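Local coordinates for alternansucrase (Leuconostoc mesenteroides, PDB 6HVG), which is a large multidomain enzyme of glycoside hydrolase family 70, with a barrel domain, a bound calcium ion and repeats related to choline-binding modules, at residues D904-G909 against K937-R942; L944-D949 against I988-K993; D956-A961 against V1008-S1013; P962-R965 against D971-F974. One frame throughout, in Å; residues are numbered along the deposited sequence.

How the contacts relate
All four contacts lie in one beta domain inside the family 70 region, 43 to 51 Å from the centre of the chain. It is probably the domain C of this family. Contacts 1, 3 and 4 cluster, with centres 11 to 13 Å apart. The centre of contact 2 lies about 13 to 21 Å from the others. Strand 940-947 serves contacts 1 and 2; its sheet neighbours 1003-1009 and 962-965 serve contacts 3 and 4. Contact 1 closes first. Contacts 2 and 3 then interleave, and contact 4 falls within the span of both. Contacts 1 to 3 join sequence-distant segments around one curled sheet; contact 4 packs its strand 962-965 against a small second sheet.

Contact 1: D904-G909 against K937-R942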
loop_
_atom_site.group_PDB
_atom_site.type_symbol
_atom_site.label_atom_id
_atom_site.label_comp_id
_atom_site.label_asym_id
_atom_site.label_seq_id
_atom_site.Cartn_x
_atom_site.Cartn_y
_atom_site.Cartn_z
ATOM N N ASP A 904 -19.881 -48.670 -3.213
ATOM C CA ASP A 904 -19.810 -47.431 -2.428
ATOM C C ASP A 904 -20.431 -46.246 -3.151
ATOM O O ASP A 904 -21.046 -45.398 -2.526
ATOM C CB ASP A 904 -18.360 -47.087 -2.071
ATOM C CG ASP A 904 -17.714 -48.103 -1.125
ATOM O OD1 ASP A 904 -18.161 -49.266 -1.085
ATOM O OD2 ASP A 904 -16.735 -47.741 -0.432
ATOM N N TYR A 905 -20.263 -46.195 -4.467
ATOM C CA TYR A 905 -20.758 -45.082 -5.282
ATOM C C TYR A 905 -22.249 -44.777 -5.202
ATOM O O TYR A 905 -22.643 -43.611 -5.349
ATOM C CB TYR A 905 -20.389 -45.293 -6.759
ATOM C CG TYR A 905 -21.210 -46.329 -7.505
ATOM C CD1 TYR A 905 -20.817 -47.664 -7.537
ATOM C CD2 TYR A 905 -22.353 -45.974 -8.191
ATOM C CE1 TYR A 905 -21.540 -48.620 -8.227
ATOM C CE2 TYR A 905 -23.090 -46.925 -8.891
ATOM C CZ TYR A 905 -22.680 -48.249 -8.906
ATOM O OH TYR A 905 -23.392 -49.207 -9.599
ATOM N N LYS A 906 -23.077 -45.801 -5.011
ATOM C CA LYS A 906 -24.527 -45.640 -5.156
ATOM C C LYS A 906 -25.125 -44.593 -4.212
ATOM O O LYS A 906 -26.018 -43.837 -4.614
ATOM C CB LYS A 906 -25.271 -46.988 -5.030
ATOM C CG LYS A 906 -25.756 -47.565 -6.365
ATOM C CD LYS A 906 -27.066 -46.907 -6.817
ATOM C CE LYS A 906 -27.785 -47.614 -7.965
ATOM N NZ LYS A 906 -27.175 -47.383 -9.303
ATOM N N ASN A 907 -24.632 -44.532 -2.975
ATOM C CA ASN A 907 -25.131 -43.555 -2.011
ATOM C C ASN A 907 -24.248 -42.328 -1.848
ATOM O O ASN A 907 -24.429 -41.547 -0.916
ATOM C CB ASN A 907 -25.387 -44.258 -0.685
ATOM C CG ASN A 907 -26.405 -45.378 -0.827
ATOM O OD1 ASN A 907 -26.068 -46.553 -0.663
ATOM N ND2 ASN A 907 -27.639 -45.028 -1.185
ATOM N N GLN A 908 -23.317 -42.158 -2.775
ATOM C CA GLN A 908 -22.380 -41.034 -2.769
ATOM C C GLN A 908 -22.742 -40.098 -3.949
ATOM O O GLN A 908 -23.732 -40.337 -4.647
ATOM C CB GLN A 908 -20.943 -41.548 -2.887
ATOM C CG GLN A 908 -20.457 -42.266 -1.665
ATOM C CD GLN A 908 -19.059 -42.826 -1.802
ATOM O OE1 GLN A 908 -18.412 -42.698 -2.832
ATOM N NE2 GLN A 908 -18.573 -43.433 -0.726
ATOM N N GLY A 909 -21.944 -39.055 -4.152
ATOM C CA GLY A 909 -22.201 -38.060 -5.164
ATOM C C GLY A 909 -23.045 -36.923 -4.620
ATOM O O GLY A 909 -23.702 -37.064 -3.596
ATOM N N LYS A 937 -29.552 -44.075 -11.950
ATOM C CA LYS A 937 -30.861 -44.130 -12.588
ATOM C C LYS A 937 -31.914 -44.403 -11.538
ATOM O O LYS A 937 -31.704 -45.211 -10.626
ATOM C CB LYS A 937 -30.931 -45.217 -13.670
ATOM C CG LYS A 937 -29.835 -45.164 -14.714
ATOM C CD LYS A 937 -29.998 -46.240 -15.776
ATOM C CE LYS A 937 -28.964 -46.077 -16.880
ATOM N NZ LYS A 937 -28.787 -47.301 -17.692
ATOM N N ASN A 938 -33.043 -43.696 -11.663
ATOM C CA ASN A 938 -34.258 -43.942 -10.851
ATOM C C ASN A 938 -34.103 -43.769 -9.328
ATOM O O ASN A 938 -34.993 -44.086 -8.562
ATOM C CB ASN A 938 -34.811 -45.322 -11.190
ATOM C CG ASN A 938 -35.090 -45.469 -12.684
ATOM O OD1 ASN A 938 -34.514 -46.332 -13.351
ATOM N ND2 ASN A 938 -35.927 -44.587 -13.223
ATOM N N GLN A 939 -32.988 -43.192 -8.914
ATOM C CA GLN A 939 -32.654 -43.042 -7.510
ATOM C C GLN A 939 -33.373 -41.851 -6.862
ATOM O O GLN A 939 -33.640 -40.846 -7.510
ATOM C CB GLN A 939 -31.145 -42.837 -7.382
ATOM C CG GLN A 939 -30.634 -42.843 -5.960
ATOM C CD GLN A 939 -29.206 -43.328 -5.869
ATOM O OE1 GLN A 939 -28.546 -43.574 -6.881
ATOM N NE2 GLN A 939 -28.721 -43.468 -4.646
ATOM N N LEU A 940 -33.657 -41.970 -5.572
ATOM C CA LEU A 940 -34.260 -40.888 -4.812
ATOM C C LEU A 940 -33.171 -40.024 -4.243
ATOM O O LEU A 940 -32.208 -40.533 -3.640
ATOM C CB LEU A 940 -35.122 -41.430 -3.679
ATOM C CG LEU A 940 -36.124 -40.439 -3.081
ATOM C CD1 LEU A 940 -37.212 -40.105 -4.096
ATOM C CD2 LEU A 940 -36.771 -40.973 -1.816
ATOM N N TYR A 941 -33.317 -38.717 -4.443
ATOM C CA TYR A 941 -32.389 -37.727 -3.906
ATOM C C TYR A 941 -33.137 -36.775 -2.949
ATOM O O TYR A 941 -34.325 -36.542 -3.106
ATOM C CB TYR A 941 -31.729 -36.946 -5.048
ATOM C CG TYR A 941 -30.556 -37.651 -5.682
ATOM C CD1 TYR A 941 -30.741 -38.708 -6.556
ATOM C CD2 TYR A 941 -29.256 -37.261 -5.407
ATOM C CE1 TYR A 941 -29.665 -39.361 -7.119
ATOM C CE2 TYR A 941 -28.176 -37.907 -5.975
ATOM C CZ TYR A 941 -28.391 -38.961 -6.828
ATOM O OH TYR A 941 -27.302 -39.596 -7.369
ATOM N N ARG A 942 -32.428 -36.266 -1.942
ATOM C CA ARG A 942 -32.985 -35.291 -1.003
ATOM C C ARG A 942 -32.096 -34.073 -0.852
ATOM O O ARG A 942 -30.880 -34.164 -0.968
ATOM C CB ARG A 942 -33.208 -35.917 0.377
ATOM C CG ARG A 942 -31.963 -36.374 1.141
ATOM C CD ARG A 942 -31.382 -35.297 2.034
ATOM N NE ARG A 942 -30.348 -35.817 2.933
ATOM C CZ ARG A 942 -29.685 -35.072 3.816
ATOM N NH1 ARG A 942 -29.895 -33.756 3.898
ATOM N NH2 ARG A 942 -28.798 -35.623 4.635
#
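Lys906 and Gln939 are the closest backbone positions, yet their CA atoms are 8.9 Å apart, so side chains must bridge the gap. Gln939 does most of this. Its CG is anti to the backbone N (chi1 -173°), and the chain stays extended beyond it. The amide therefore reaches the carbonyl of Lys906. Gln939 NE2 donates to Lys906 O over 2.7 Å. The N-H points well at its acceptor, and the oxygen lies close to the plane of the glutamine amide. On the acceptor side the donor sits 36° above the carbonyl plane, not on a lone pair.

The acceptor belongs to a type I beta turn, closed by Gln908 N donating to Tyr905 O at 3.0 Å. Lys906 is the second residue of that turn. The turn lies in the loop before strand 910-915. Gln939 lies just before strand 940-947 of the antiparallel sheet, and its side chain also rests on Pro1009.

The other amide atom, Gln939 OE1, accepts from His936 ND1. This second bond helps to fix the flip of the amide. Lys906 lays its CD 3.6 Å from Gln939 OE1. The lysine chain is bent at chi2 and again at chi4, and NZ bonds to Ala935 O, not to the glutamine. Asn907 crosses the glutamine at about a right angle. Its ND2 is 3.9 Å from Gln939 NE2 without a hydrogen bond, and the two amide planes are nearly perpendicular.

Contact 2: L944-D949 against I988-K993; sequences LVLSND and INYEMK
Tyr990 has CG anti to its backbone N (chi1 -172°), which swings the ring off strand 987-991 toward strand 940-947. Leu946 turns its CG to the side of its own N, and this carries the two methyls onto that ring. The two strands belong to one curled antiparallel sheet but are not neighbours in it. Just before the contact, Leu944 and Val945 both face Val1006 in a classic beta bulge, and the chain turns a corner there.

The phenol is held by polar and apolar partners together. Tyr990 OH donates to Ser947 O at 2.5 Å. The hydroxyl lies in the carbonyl plane, on a lone pair, with a C=O...O angle of 135°. Ser947 O sits at the edge of the ring. Ser947 N is also close to the hydroxyl, but at a poor angle for a bond. A weak hydrogen bond links the same OH to the hydroxyl of Tyr1003. Leu946 covers one ring face. Its CD1 is 3.9 Å from the Tyr990 ring centroid and 7° off the normal, a CH-pi contact. Its other methyl, CD2, touches Tyr990 CE2 at 3.8 Å.

Further along, past an inverse gamma turn centred on Met992, Lys993 meets Asp949 in a salt bridge nearer the surface. Lys993 NZ donates to Asp949 OD1 at 3.1 Å, from the syn side and somewhat out of the carboxylate plane. Ser995 OG bonds to the same OD1. The two side chains cross at about a right angle, with Lys993 CE 3.4 Å from Asp949 OD2.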
loop_
_atom_site.group_PDB
_atom_site.type_symbol
_atom_site.label_atom_id
_atom_site.label_comp_id
_atom_site.label_asym_id
_atom_site.label_seq_id
_atom_site.Cartn_x
_atom_site.Cartn_y
_atom_site.Cartn_z
ATOM N N LEU A 944 -29.935 -31.125 0.667
ATOM C CA LEU A 944 -29.080 -30.806 1.795
ATOM C C LEU A 944 -29.257 -29.332 2.201
ATOM O O LEU A 944 -29.252 -28.987 3.388
ATOM C CB LEU A 944 -27.622 -31.053 1.401
ATOM C CG LEU A 944 -26.568 -30.909 2.499
ATOM C CD1 LEU A 944 -26.570 -32.136 3.411
ATOM C CD2 LEU A 944 -25.200 -30.721 1.874
ATOM N N VAL A 945 -29.456 -28.487 1.199
ATOM C CA VAL A 945 -29.444 -27.047 1.349
ATOM C C VAL A 945 -30.316 -26.444 0.241
ATOM O O VAL A 945 -30.112 -26.752 -0.939
ATOM C CB VAL A 945 -27.977 -26.554 1.255
ATOM C CG1 VAL A 945 -27.848 -25.181 0.601
ATOM C CG2 VAL A 945 -27.329 -26.560 2.637
ATOM N N LEU A 946 -31.297 -25.611 0.624
ATOM C CA LEU A 946 -32.159 -24.875 -0.336
ATOM C C LEU A 946 -32.396 -23.434 0.089
ATOM O O LEU A 946 -32.780 -23.181 1.234
ATOM C CB LEU A 946 -33.516 -25.535 -0.469
ATOM C CG LEU A 946 -33.605 -26.801 -1.303
ATOM C CD1 LEU A 946 -35.040 -27.282 -1.259
ATOM C CD2 LEU A 946 -33.172 -26.592 -2.750
ATOM N N SER A 947 -32.173 -22.500 -0.830
ATOM C CA SER A 947 -32.347 -21.077 -0.542
ATOM C C SER A 947 -33.817 -20.634 -0.638
ATOM O O SER A 947 -34.612 -21.255 -1.318
ATOM C CB SER A 947 -31.485 -20.228 -1.490
ATOM O OG SER A 947 -31.881 -20.382 -2.833
ATOM N N ASN A 948 -34.146 -19.550 0.058
ATOM C CA ASN A 948 -35.475 -18.965 0.023
ATOM C C ASN A 948 -35.369 -17.488 0.406
ATOM O O ASN A 948 -34.269 -16.979 0.597
ATOM C CB ASN A 948 -36.423 -19.730 0.951
ATOM C CG ASN A 948 -35.962 -19.719 2.410
ATOM O OD1 ASN A 948 -35.803 -18.651 3.027
ATOM N ND2 ASN A 948 -35.757 -20.913 2.976
ATOM N N ASP A 949 -36.503 -16.806 0.530
ATOM C CA ASP A 949 -36.504 -15.348 0.649
ATOM C C ASP A 949 -36.062 -14.774 2.005
ATOM O O ASP A 949 -35.784 -13.564 2.108
ATOM C CB ASP A 949 -37.886 -14.813 0.239
ATOM C CG ASP A 949 -38.184 -15.060 -1.246
ATOM O OD1 ASP A 949 -37.287 -14.782 -2.090
ATOM O OD2 ASP A 949 -39.298 -15.535 -1.574
ATOM N N ILE A 988 -44.170 -30.766 0.007
ATOM C CA ILE A 988 -43.515 -29.451 0.128
ATOM C C ILE A 988 -43.561 -28.661 -1.195
ATOM O O ILE A 988 -43.329 -29.237 -2.277
ATOM C CB ILE A 988 -42.023 -29.632 0.520
ATOM C CG1 ILE A 988 -41.876 -30.440 1.820
ATOM C CG2 ILE A 988 -41.316 -28.283 0.612
ATOM C CD1 ILE A 988 -42.183 -29.661 3.073
ATOM N N ASN A 989 -43.800 -27.347 -1.109
ATOM C CA ASN A 989 -43.814 -26.485 -2.289
ATOM C C ASN A 989 -42.599 -25.586 -2.338
ATOM O O ASN A 989 -42.300 -24.910 -1.360
ATOM C CB ASN A 989 -45.017 -25.557 -2.292
ATOM C CG ASN A 989 -46.337 -26.273 -2.499
ATOM O OD1 ASN A 989 -46.454 -27.288 -3.211
ATOM N ND2 ASN A 989 -47.361 -25.712 -1.898
ATOM N N TYR A 990 -41.946 -25.502 -3.498
ATOM C CA TYR A 990 -40.677 -24.756 -3.627
ATOM C C TYR A 990 -40.483 -24.177 -5.031
ATOM O O TYR A 990 -40.535 -24.897 -6.030
ATOM C CB TYR A 990 -39.494 -25.667 -3.283
ATOM C CG TYR A 990 -38.153 -24.971 -3.200
ATOM C CD1 TYR A 990 -37.811 -24.209 -2.095
ATOM C CD2 TYR A 990 -37.212 -25.103 -4.230
ATOM C CE1 TYR A 990 -36.571 -23.596 -2.024
ATOM C CE2 TYR A 990 -35.968 -24.487 -4.162
ATOM C CZ TYR A 990 -35.651 -23.737 -3.061
ATOM O OH TYR A 990 -34.425 -23.145 -2.998
ATOM N N GLU A 991 -40.225 -22.877 -5.096
ATOM C CA GLU A 991 -40.011 -22.199 -6.369
ATOM C C GLU A 991 -38.510 -22.028 -6.664
ATOM O O GLU A 991 -37.753 -21.631 -5.781
ATOM C CB GLU A 991 -40.710 -20.825 -6.341
ATOM C CG GLU A 991 -41.044 -20.252 -7.721
ATOM C CD GLU A 991 -41.430 -18.774 -7.704
ATOM O OE1 GLU A 991 -41.930 -18.293 -6.665
ATOM O OE2 GLU A 991 -41.245 -18.096 -8.747
ATOM N N MET A 992 -38.090 -22.329 -7.899
ATOM C CA MET A 992 -36.755 -21.943 -8.399
ATOM C C MET A 992 -36.729 -20.428 -8.616
ATOM O O MET A 992 -37.041 -19.909 -9.694
ATOM C CB MET A 992 -36.393 -22.654 -9.708
ATOM C CG MET A 992 -36.114 -24.144 -9.590
ATOM S SD MET A 992 -34.501 -24.580 -8.879
ATOM C CE MET A 992 -33.414 -24.136 -10.249
ATOM N N LYS A 993 -36.342 -19.743 -7.551
ATOM C CA LYS A 993 -36.515 -18.315 -7.390
ATOM C C LYS A 993 -35.204 -17.769 -6.839
ATOM O O LYS A 993 -34.697 -18.258 -5.823
ATOM C CB LYS A 993 -37.657 -18.070 -6.374
ATOM C CG LYS A 993 -38.157 -16.643 -6.228
ATOM C CD LYS A 993 -39.045 -16.485 -4.994
ATOM C CE LYS A 993 -39.720 -15.109 -4.947
ATOM N NZ LYS A 993 -38.780 -13.979 -4.684
#

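Contact 3: D956-A961 against V1008-S1013; sequences DSDDKA and VPVGAS
The loop joining strands 952-954 and 962-965 carries Asp958, the first of three residues with helical backbone angles but no regular helical bonding, and this aspartate meets Gly1011 just past the end of strand 1003-1009. Both belong to the antiparallel beta domain, and the contact lies near the surface. The closest CA atoms, those of Asp958 and Val1010, are 5.9 Å apart.

Gly1011 N donates to Asp958 OD2 at 2.8 Å, and the N-H...O angle of 167° makes the bond nearly straight. The amide approaches from above the carboxylate plane, 37° out of it. The Asp958 CB points toward the other segment, and chi1 of -67° sets CG beside its own N. Val1010 flanks the bond: its CA is 3.5 Å from Asp958 OD2 and its CB 3.9 Å from the same oxygen.

The second oxygen is taken as well. Asp958 OD1 forms a salt bridge with Arg942 NE on strand 940-947. One carboxylate therefore ties the loop to two other parts of the domain. The arginine and the amide together would tend to stabilise its negative charge. Val1010 also packs on Leu940 and Arg942.

The loop has bonds of its own. Ser957 OG donates to Asp959 OD1 from above that carboxylate. Lys960 and Asp956 are both exposed, and Lys960 NZ forms a salt bridge with Asp956 OD2 at 3.0 Å, on the anti side of the oxygen.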
loop_
_atom_site.group_PDB
_atom_site.type_symbol
_atom_site.label_atom_id
_atom_site.label_comp_id
_atom_site.label_asym_id
_atom_site.label_seq_id
_atom_site.Cartn_x
_atom_site.Cartn_y
_atom_site.Cartn_z
ATOM N N ASP A 956 -30.403 -31.755 7.962
ATOM C CA ASP A 956 -29.322 -32.520 8.618
ATOM C C ASP A 956 -29.360 -34.008 8.302
ATOM O O ASP A 956 -28.328 -34.680 8.390
ATOM C CB ASP A 956 -29.356 -32.313 10.138
ATOM C CG ASP A 956 -29.446 -30.838 10.527
ATOM O OD1 ASP A 956 -28.822 -30.003 9.833
ATOM O OD2 ASP A 956 -30.162 -30.505 11.495
ATOM N N SER A 957 -30.537 -34.514 7.931
ATOM C CA SER A 957 -30.701 -35.929 7.591
ATOM C C SER A 957 -31.843 -36.156 6.580
ATOM O O SER A 957 -32.603 -35.236 6.287
ATOM C CB SER A 957 -30.985 -36.697 8.868
ATOM O OG SER A 957 -32.085 -36.122 9.556
ATOM N N ASP A 958 -31.981 -37.380 6.072
ATOM C CA ASP A 958 -32.918 -37.672 4.988
ATOM C C ASP A 958 -34.384 -37.427 5.363
ATOM O O ASP A 958 -35.179 -36.981 4.526
ATOM C CB ASP A 958 -32.765 -39.123 4.532
ATOM C CG ASP A 958 -31.441 -39.408 3.866
ATOM O OD1 ASP A 958 -30.796 -38.454 3.387
ATOM O OD2 ASP A 958 -31.049 -40.600 3.794
ATOM N N ASP A 959 -34.757 -37.758 6.597
ATOM C CA ASP A 959 -36.175 -37.680 7.032
ATOM C C ASP A 959 -36.730 -36.259 7.033
ATOM O O ASP A 959 -37.893 -36.044 6.721
ATOM C CB ASP A 959 -36.370 -38.321 8.413
ATOM C CG ASP A 959 -35.201 -38.104 9.322
ATOM O OD1 ASP A 959 -34.120 -38.588 8.954
ATOM O OD2 ASP A 959 -35.353 -37.501 10.403
ATOM N N LYS A 960 -35.881 -35.292 7.372
ATOM C CA LYS A 960 -36.332 -33.904 7.515
ATOM C C LYS A 960 -36.406 -33.136 6.190
ATOM O O LYS A 960 -36.897 -32.007 6.148
ATOM C CB LYS A 960 -35.453 -33.167 8.533
ATOM C CG LYS A 960 -35.524 -33.794 9.919
ATOM C CD LYS A 960 -34.778 -33.022 10.986
ATOM C CE LYS A 960 -33.266 -33.160 10.828
ATOM N NZ LYS A 960 -32.469 -32.452 11.867
ATOM N N ALA A 961 -35.913 -33.736 5.109
ATOM C CA ALA A 961 -35.763 -33.031 3.830
ATOM C C ALA A 961 -36.720 -33.510 2.744
ATOM O O ALA A 961 -37.123 -34.673 2.735
ATOM C CB ALA A 961 -34.337 -33.163 3.326
ATOM N N VAL A 1008 -28.467 -34.502 -2.365
ATOM C CA VAL A 1008 -27.680 -35.679 -2.079
ATOM C C VAL A 1008 -28.574 -36.914 -2.170
ATOM O O VAL A 1008 -29.782 -36.817 -1.977
ATOM C CB VAL A 1008 -27.007 -35.582 -0.677
ATOM C CG1 VAL A 1008 -26.070 -34.379 -0.598
ATOM C CG2 VAL A 1008 -28.046 -35.521 0.446
ATOM N N PRO A 1009 -27.978 -38.083 -2.439
ATOM C CA PRO A 1009 -28.780 -39.285 -2.460
ATOM C C PRO A 1009 -29.264 -39.691 -1.079
ATOM O O PRO A 1009 -28.474 -39.655 -0.130
ATOM C CB PRO A 1009 -27.828 -40.364 -3.019
ATOM C CG PRO A 1009 -26.517 -39.738 -3.229
ATOM C CD PRO A 1009 -26.560 -38.333 -2.748
ATOM N N VAL A 1010 -30.538 -40.100 -0.984
ATOM C CA VAL A 1010 -31.068 -40.648 0.248
ATOM C C VAL A 1010 -30.486 -42.016 0.464
ATOM O O VAL A 1010 -30.087 -42.668 -0.488
ATOM C CB VAL A 1010 -32.612 -40.772 0.269
ATOM C CG1 VAL A 1010 -33.263 -39.480 -0.184
ATOM C CG2 VAL A 1010 -33.090 -41.936 -0.566
ATOM N N GLY A 1011 -30.479 -42.443 1.724
ATOM C CA GLY A 1011 -29.996 -43.764 2.113
ATOM C C GLY A 1011 -28.531 -43.806 2.490
ATOM O O GLY A 1011 -27.940 -44.881 2.561
ATOM N N ALA A 1012 -27.936 -42.638 2.719
ATOM C CA ALA A 1012 -26.539 -42.569 3.124
ATOM C C ALA A 1012 -26.362 -43.040 4.565
ATOM O O ALA A 1012 -26.989 -42.511 5.478
ATOM C CB ALA A 1012 -26.020 -41.144 2.970
ATOM N N SER A 1013 -25.500 -44.030 4.754
ATOM C CA SER A 1013 -25.160 -44.536 6.086
ATOM C C SER A 1013 -24.660 -43.423 7.020
ATOM O O SER A 1013 -24.166 -42.412 6.552
ATOM C CB SER A 1013 -24.084 -45.613 5.952
ATOM O OG SER A 1013 -23.471 -45.872 7.192
#

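Contact 4: P962-R965 against D971-F974; sequences PTLR and DLIF
Leu964 N donates to Tyr941 O, a bond that fixes its backbone in the sheet while its side chain faces strand 971-974. No hydrogen bond joins that strand to 962-965, and the contact is made by apolar groups. CG of Leu964 stands anti to its N (chi1 178°), and this carries CG and its methyls toward the other strand. Leu964 CD2 lies over one face of the Phe974 ring, offset toward the rim. It is 4.1 Å from the ring centroid and 24° off the normal, a CH-pi contact. Its nearest ring atom is Phe974 CE2, at 3.8 Å. The same methyl lies 3.9 Å from Ile973 O.

The two strands are close in sequence but do not form a hairpin. Strand 962-965 pairs with 940-947 and 977-982, whereas 971-975 pairs with 927-931 in a separate sheet. This is a beta arch: the chain leaves one sheet and enters the other. The strand axes come within 7.5 Å, with 117° between their directions.

Leu972 packs beside Leu964. The two leucines run past each other in opposite directions, and Leu964 CG is 4.0 Å from Leu972 CD2. That methyl also lies against the backbone, 3.8 Å from Arg965 C. Arg965 itself points its CB away from this strand, and its NH1 bonds to Asn938 O. Outside the two segments, the Phe974 ring meets Trp1007 edge-to-face, and Phe980 touches the side chains of both Leu964 and Phe974.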
loop_
_atom_site.group_PDB
_atom_site.type_symbol
_atom_site.label_atom_id
_atom_site.label_comp_id
_atom_site.label_asym_id
_atom_site.label_seq_id
_atom_site.Cartn_x
_atom_site.Cartn_y
_atom_site.Cartn_z
ATOM N N PRO A 962 -37.047 -32.619 1.793
ATOM C CA PRO A 962 -37.812 -32.984 0.620
ATOM C C PRO A 962 -37.015 -33.875 -0.280
ATOM O O PRO A 962 -35.834 -33.651 -0.472
ATOM C CB PRO A 962 -38.053 -31.665 -0.109
ATOM C CG PRO A 962 -37.243 -30.645 0.565
ATOM C CD PRO A 962 -36.770 -31.180 1.866
ATOM N N THR A 963 -37.660 -34.892 -0.831
ATOM C CA THR A 963 -37.020 -35.820 -1.742
ATOM C C THR A 963 -37.444 -35.488 -3.137
ATOM O O THR A 963 -38.449 -34.860 -3.358
ATOM C CB THR A 963 -37.422 -37.283 -1.463
ATOM O OG1 THR A 963 -38.827 -37.415 -1.631
ATOM C CG2 THR A 963 -37.040 -37.690 -0.028
ATOM N N LEU A 964 -36.650 -35.935 -4.083
ATOM C CA LEU A 964 -36.973 -35.838 -5.474
ATOM C C LEU A 964 -36.273 -37.022 -6.114
ATOM O O LEU A 964 -35.142 -37.371 -5.729
ATOM C CB LEU A 964 -36.467 -34.518 -6.038
ATOM C CG LEU A 964 -36.723 -34.316 -7.546
ATOM C CD1 LEU A 964 -38.123 -34.713 -7.991
ATOM C CD2 LEU A 964 -36.450 -32.865 -7.921
ATOM N N ARG A 965 -36.940 -37.672 -7.065
ATOM C CA ARG A 965 -36.402 -38.881 -7.677
ATOM C C ARG A 965 -35.906 -38.606 -9.093
ATOM O O ARG A 965 -36.559 -37.903 -9.856
ATOM C CB ARG A 965 -37.445 -39.989 -7.709
ATOM C CG ARG A 965 -36.857 -41.338 -8.080
ATOM C CD ARG A 965 -37.925 -42.437 -8.054
ATOM N NE ARG A 965 -38.209 -42.826 -6.674
ATOM C CZ ARG A 965 -37.449 -43.649 -5.935
ATOM N NH1 ARG A 965 -36.362 -44.233 -6.438
ATOM N NH2 ARG A 965 -37.789 -43.904 -4.668
ATOM N N ASP A 971 -31.382 -37.985 -14.484
ATOM C CA ASP A 971 -31.483 -36.537 -14.336
ATOM C C ASP A 971 -32.553 -36.151 -13.313
ATOM O O ASP A 971 -33.656 -36.703 -13.302
ATOM C CB ASP A 971 -31.777 -35.873 -15.698
ATOM C CG ASP A 971 -30.862 -36.360 -16.796
ATOM O OD1 ASP A 971 -29.763 -36.860 -16.470
ATOM O OD2 ASP A 971 -31.225 -36.258 -17.983
ATOM N N LEU A 972 -32.208 -35.180 -12.470
ATOM C CA LEU A 972 -33.172 -34.550 -11.578
ATOM C C LEU A 972 -33.726 -33.350 -12.312
ATOM O O LEU A 972 -32.969 -32.416 -12.588
ATOM C CB LEU A 972 -32.505 -34.037 -10.317
ATOM C CG LEU A 972 -32.080 -35.035 -9.250
ATOM C CD1 LEU A 972 -31.473 -34.258 -8.098
ATOM C CD2 LEU A 972 -33.263 -35.862 -8.780
ATOM N N ILE A 973 -35.026 -33.350 -12.626
ATOM C CA ILE A 973 -35.607 -32.237 -13.391
ATOM C C ILE A 973 -36.267 -31.224 -12.446
ATOM O O ILE A 973 -36.981 -31.596 -11.521
ATOM C CB ILE A 973 -36.627 -32.700 -14.451
ATOM C CG1 ILE A 973 -36.172 -33.992 -15.158
ATOM C CG2 ILE A 973 -36.870 -31.575 -15.456
ATOM C CD1 ILE A 973 -35.089 -33.802 -16.187
ATOM N N PHE A 974 -36.022 -29.941 -12.691
ATOM C CA PHE A 974 -36.580 -28.874 -11.869
ATOM C C PHE A 974 -37.339 -27.883 -12.740
ATOM O O PHE A 974 -36.937 -27.606 -13.870
ATOM C CB PHE A 974 -35.477 -28.117 -11.126
ATOM C CG PHE A 974 -34.766 -28.926 -10.079
ATOM C CD1 PHE A 974 -33.718 -29.758 -10.426
ATOM C CD2 PHE A 974 -35.144 -28.844 -8.740
ATOM C CE1 PHE A 974 -33.052 -30.492 -9.457
ATOM C CE2 PHE A 974 -34.482 -29.575 -7.760
ATOM C CZ PHE A 974 -33.436 -30.400 -8.116
#